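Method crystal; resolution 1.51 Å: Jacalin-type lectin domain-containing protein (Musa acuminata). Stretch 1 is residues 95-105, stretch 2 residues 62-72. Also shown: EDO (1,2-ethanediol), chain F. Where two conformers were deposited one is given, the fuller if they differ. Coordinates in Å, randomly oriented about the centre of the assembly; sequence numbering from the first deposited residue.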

# COMPACT_ATOMS: atom_id res chain seq x y z
N THR B 95 5.22 -9.10 -8.15
CA THR B 95 6.55 -8.90 -8.73
C THR B 95 7.59 -9.26 -7.70
O THR B 95 7.46 -8.88 -6.53
CB THR B 95 6.73 -7.47 -9.23
OG1 THR B 95 5.66 -7.13 -10.13
CG2 THR B 95 8.08 -7.26 -9.95
N THR B 96 8.58 -10.06 -8.10
CA THR B 96 9.68 -10.42 -7.21
C THR B 96 10.90 -9.60 -7.59
O THR B 96 10.86 -8.80 -8.52
CB THR B 96 9.96 -11.93 -7.29
OG1 THR B 96 10.73 -12.21 -8.47
CG2 THR B 96 8.71 -12.77 -7.25
N ASN B 97 12.02 -9.84 -6.89
CA ASN B 97 13.29 -9.18 -7.22
C ASN B 97 13.84 -9.71 -8.55
O ASN B 97 14.80 -9.13 -9.08
CB ASN B 97 14.31 -9.37 -6.08
CG ASN B 97 14.58 -10.80 -5.68
OD1 ASN B 97 13.70 -11.66 -5.64
ND2 ASN B 97 15.84 -11.09 -5.34
N ARG B 98 13.24 -10.78 -9.11
CA ARG B 98 13.73 -11.37 -10.36
C ARG B 98 12.71 -11.46 -11.50
O ARG B 98 13.11 -11.44 -12.67
CB ARG B 98 14.32 -12.76 -10.10
CG ARG B 98 15.59 -12.69 -9.26
CD ARG B 98 16.06 -14.05 -8.82
NE ARG B 98 17.09 -13.91 -7.80
CZ ARG B 98 17.49 -14.90 -7.00
NH1 ARG B 98 16.94 -16.10 -7.10
NH2 ARG B 98 18.42 -14.68 -6.09
N ARG B 99 11.42 -11.63 -11.17
CA ARG B 99 10.41 -11.92 -12.18
C ARG B 99 9.08 -11.22 -11.91
O ARG B 99 8.79 -10.84 -10.78
CB ARG B 99 10.11 -13.44 -12.16
CG ARG B 99 11.31 -14.33 -12.49
CD ARG B 99 10.93 -15.79 -12.48
NE ARG B 99 10.86 -16.37 -11.14
CZ ARG B 99 10.43 -17.61 -10.91
NH1 ARG B 99 9.96 -18.35 -11.91
NH2 ARG B 99 10.40 -18.09 -9.68
N THR B 100 8.24 -11.12 -12.96
CA THR B 100 6.88 -10.61 -12.84
C THR B 100 5.93 -11.79 -13.04
O THR B 100 6.03 -12.49 -14.05
CB THR B 100 6.59 -9.49 -13.84
OG1 THR B 100 7.50 -8.41 -13.58
CG2 THR B 100 5.15 -8.98 -13.75
N PHE B 101 5.04 -12.01 -12.08
CA PHE B 101 4.04 -13.07 -12.10
C PHE B 101 2.70 -12.41 -12.37
O PHE B 101 2.10 -11.77 -11.50
CB PHE B 101 4.05 -13.85 -10.77
CG PHE B 101 3.07 -14.99 -10.64
CD1 PHE B 101 3.04 -16.02 -11.57
CD2 PHE B 101 2.24 -15.08 -9.52
CE1 PHE B 101 2.16 -17.10 -11.42
CE2 PHE B 101 1.37 -16.18 -9.36
CZ PHE B 101 1.32 -17.17 -10.33
N GLY B 102 2.26 -12.51 -13.61
CA GLY B 102 1.06 -11.85 -14.06
C GLY B 102 1.35 -10.76 -15.08
O GLY B 102 2.45 -10.70 -15.63
N PRO B 103 0.38 -9.89 -15.37
CA PRO B 103 -0.96 -9.80 -14.75
C PRO B 103 -1.90 -10.92 -15.14
O PRO B 103 -1.83 -11.46 -16.25
CB PRO B 103 -1.49 -8.45 -15.27
CG PRO B 103 -0.79 -8.27 -16.60
CD PRO B 103 0.59 -8.82 -16.37
N PHE B 104 -2.78 -11.28 -14.20
CA PHE B 104 -3.84 -12.26 -14.42
C PHE B 104 -5.17 -11.56 -14.24
O PHE B 104 -5.26 -10.61 -13.45
CB PHE B 104 -3.72 -13.45 -13.47
CG PHE B 104 -2.37 -14.11 -13.58
CD1 PHE B 104 -1.94 -14.66 -14.79
CD2 PHE B 104 -1.50 -14.13 -12.49
CE1 PHE B 104 -0.67 -15.22 -14.90
CE2 PHE B 104 -0.25 -14.73 -12.60
CZ PHE B 104 0.17 -15.26 -13.80
N GLY B 105 -6.18 -12.02 -14.95
CA GLY B 105 -7.50 -11.41 -14.90
C GLY B 105 -7.69 -10.45 -16.05
O GLY B 105 -6.70 -10.01 -16.66
C1 EDO F . 0.94 -22.96 -4.47
O1 EDO F . 0.34 -23.96 -3.69
C2 EDO F . 1.28 -23.56 -5.84
O2 EDO F . 2.31 -24.54 -5.73
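Stretch 2 (62-72) PHEIAFEDGEY

How does stretch 2 run over stretch 1? Its strand, 62-66, lies nearly antiparallel to strand 100-104, with a signed crossing angle of -163° and axes 8.1 Å apart at closest approach. Beyond Ala 66 the chain leaves the strand and makes a type II turn from Glu 68 to Glu 71, closed by Glu 71 N to Glu 68 O at 3.0 Å. Gly 70 takes positive phi there (85/3); a CB on it would clash with Arg 98 NH2.

What holds Glu 71 so extended? With chi1 and chi2 both t, its carboxylate reaches Arg 99 in a two-pronged salt bridge: Arg 99 NH2 to Glu 71 OE1 is 2.8 Å and Arg 99 NE to Glu 71 OE2 2.9 Å. Thr 96, chi1 p, donates from OG1 to Glu 71 OE2 at 2.7 Å, while Glu 68 N donates to Glu 71 OE1 at 2.9 Å. Arg 99, bent at chi3 (m), also gives NH2 to Ala 66 O at 2.8 Å, with Ile 65 CG1 over one guanidinium face.

How do the neighbouring side chains grip the turn? Arg 98, m then t and t, stretches out so that NH1 meets Glu 68 OE1 in a salt bridge at 3.2 Å and Asp 69 O at 2.9 Å. Asn 97, chi1 p, bridges successive peptides: its ND2 donates to Gly 70 O at 3.2 Å and its OD1 accepts from Tyr 72 N at 2.9 Å.

Which side chains pack between the strands? Phe 101, chi1 t, lies under Ile 65, whose CG2 sits 3.7 Å from Phe 101 CD2 and over the ring face; at the ring's edge, Phe 101 CZ is 3.3 Å from His 63 O. Farther along, Phe 104 and His 63, both chi1 m, set their rings nearly parallel but slid apart, with Phe 104 CE1 3.5 Å from His 63 CG.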

# COMPACT_ATOMS: atom_id res chain seq x y z
N PRO B 62 -5.28 -21.82 -14.09
CA PRO B 62 -4.19 -21.66 -13.13
C PRO B 62 -2.86 -21.25 -13.74
O PRO B 62 -2.54 -21.59 -14.89
CB PRO B 62 -4.06 -23.06 -12.53
CG PRO B 62 -4.41 -23.98 -13.70
CD PRO B 62 -5.45 -23.24 -14.49
N HIS B 63 -2.09 -20.52 -12.93
CA HIS B 63 -0.72 -20.13 -13.24
C HIS B 63 0.03 -20.19 -11.93
O HIS B 63 -0.53 -19.87 -10.88
CB HIS B 63 -0.59 -18.74 -13.87
CG HIS B 63 -1.05 -18.68 -15.30
ND1 HIS B 63 -2.31 -18.24 -15.63
CD2 HIS B 63 -0.37 -18.97 -16.44
CE1 HIS B 63 -2.38 -18.30 -16.95
NE2 HIS B 63 -1.24 -18.73 -17.48
N GLU B 64 1.27 -20.64 -11.99
CA GLU B 64 2.04 -20.83 -10.77
C GLU B 64 3.47 -20.35 -10.86
O GLU B 64 4.09 -20.39 -11.93
CB GLU B 64 1.99 -22.35 -10.45
CG GLU B 64 2.63 -22.82 -9.16
CD GLU B 64 2.60 -24.33 -9.00
OE1 GLU B 64 1.62 -24.97 -9.44
OE2 GLU B 64 3.56 -24.88 -8.41
N ILE B 65 4.01 -19.90 -9.71
CA ILE B 65 5.39 -19.48 -9.56
C ILE B 65 5.99 -20.28 -8.41
O ILE B 65 5.38 -20.34 -7.33
CB ILE B 65 5.55 -17.94 -9.34
CG1 ILE B 65 7.05 -17.56 -9.22
CG2 ILE B 65 4.72 -17.43 -8.10
CD1 ILE B 65 7.33 -16.10 -9.16
N ALA B 66 7.16 -20.91 -8.63
CA ALA B 66 7.89 -21.58 -7.56
C ALA B 66 9.10 -20.69 -7.28
O ALA B 66 9.90 -20.43 -8.19
CB ALA B 66 8.34 -22.98 -8.00
N PHE B 67 9.19 -20.14 -6.07
CA PHE B 67 10.26 -19.21 -5.72
C PHE B 67 11.64 -19.83 -5.70
O PHE B 67 11.82 -20.93 -5.18
CB PHE B 67 9.96 -18.51 -4.38
CG PHE B 67 8.81 -17.54 -4.51
CD1 PHE B 67 7.50 -17.96 -4.36
CD2 PHE B 67 9.03 -16.22 -4.87
CE1 PHE B 67 6.43 -17.08 -4.54
CE2 PHE B 67 7.96 -15.34 -5.04
CZ PHE B 67 6.67 -15.78 -4.89
N GLU B 68 12.60 -19.11 -6.27
CA GLU B 68 13.99 -19.52 -6.32
C GLU B 68 14.65 -19.17 -4.99
O GLU B 68 14.12 -18.34 -4.24
CB GLU B 68 14.72 -18.78 -7.45
CG GLU B 68 14.21 -19.09 -8.84
CD GLU B 68 14.78 -18.24 -9.96
OE1 GLU B 68 15.61 -17.34 -9.68
OE2 GLU B 68 14.38 -18.46 -11.13
N ASP B 69 15.82 -19.77 -4.70
CA ASP B 69 16.58 -19.43 -3.50
C ASP B 69 16.98 -17.95 -3.62
O ASP B 69 17.53 -17.54 -4.64
CB ASP B 69 17.82 -20.33 -3.38
N GLY B 70 16.65 -17.16 -2.60
CA GLY B 70 16.96 -15.74 -2.58
C GLY B 70 15.94 -14.85 -3.29
O GLY B 70 16.17 -13.65 -3.40
N GLU B 71 14.84 -15.45 -3.79
CA GLU B 71 13.80 -14.68 -4.48
C GLU B 71 12.69 -14.33 -3.49
O GLU B 71 12.22 -15.20 -2.77
CB GLU B 71 13.23 -15.48 -5.66
CG GLU B 71 12.33 -14.67 -6.58
CD GLU B 71 11.76 -15.46 -7.74
OE1 GLU B 71 11.78 -16.71 -7.68
OE2 GLU B 71 11.29 -14.83 -8.71
N TYR B 72 12.29 -13.06 -3.48
CA TYR B 72 11.23 -12.61 -2.57
C TYR B 72 10.25 -11.68 -3.29
O TYR B 72 10.62 -11.05 -4.26
CB TYR B 72 11.85 -11.90 -1.34
CG TYR B 72 12.69 -10.68 -1.66
CD1 TYR B 72 14.05 -10.80 -1.94
CD2 TYR B 72 12.12 -9.41 -1.71
CE1 TYR B 72 14.82 -9.69 -2.26
CE2 TYR B 72 12.89 -8.29 -2.02
CZ TYR B 72 14.24 -8.43 -2.28
OH TYR B 72 15.00 -7.33 -2.58
O HOH W 1 8.64 -20.83 -11.19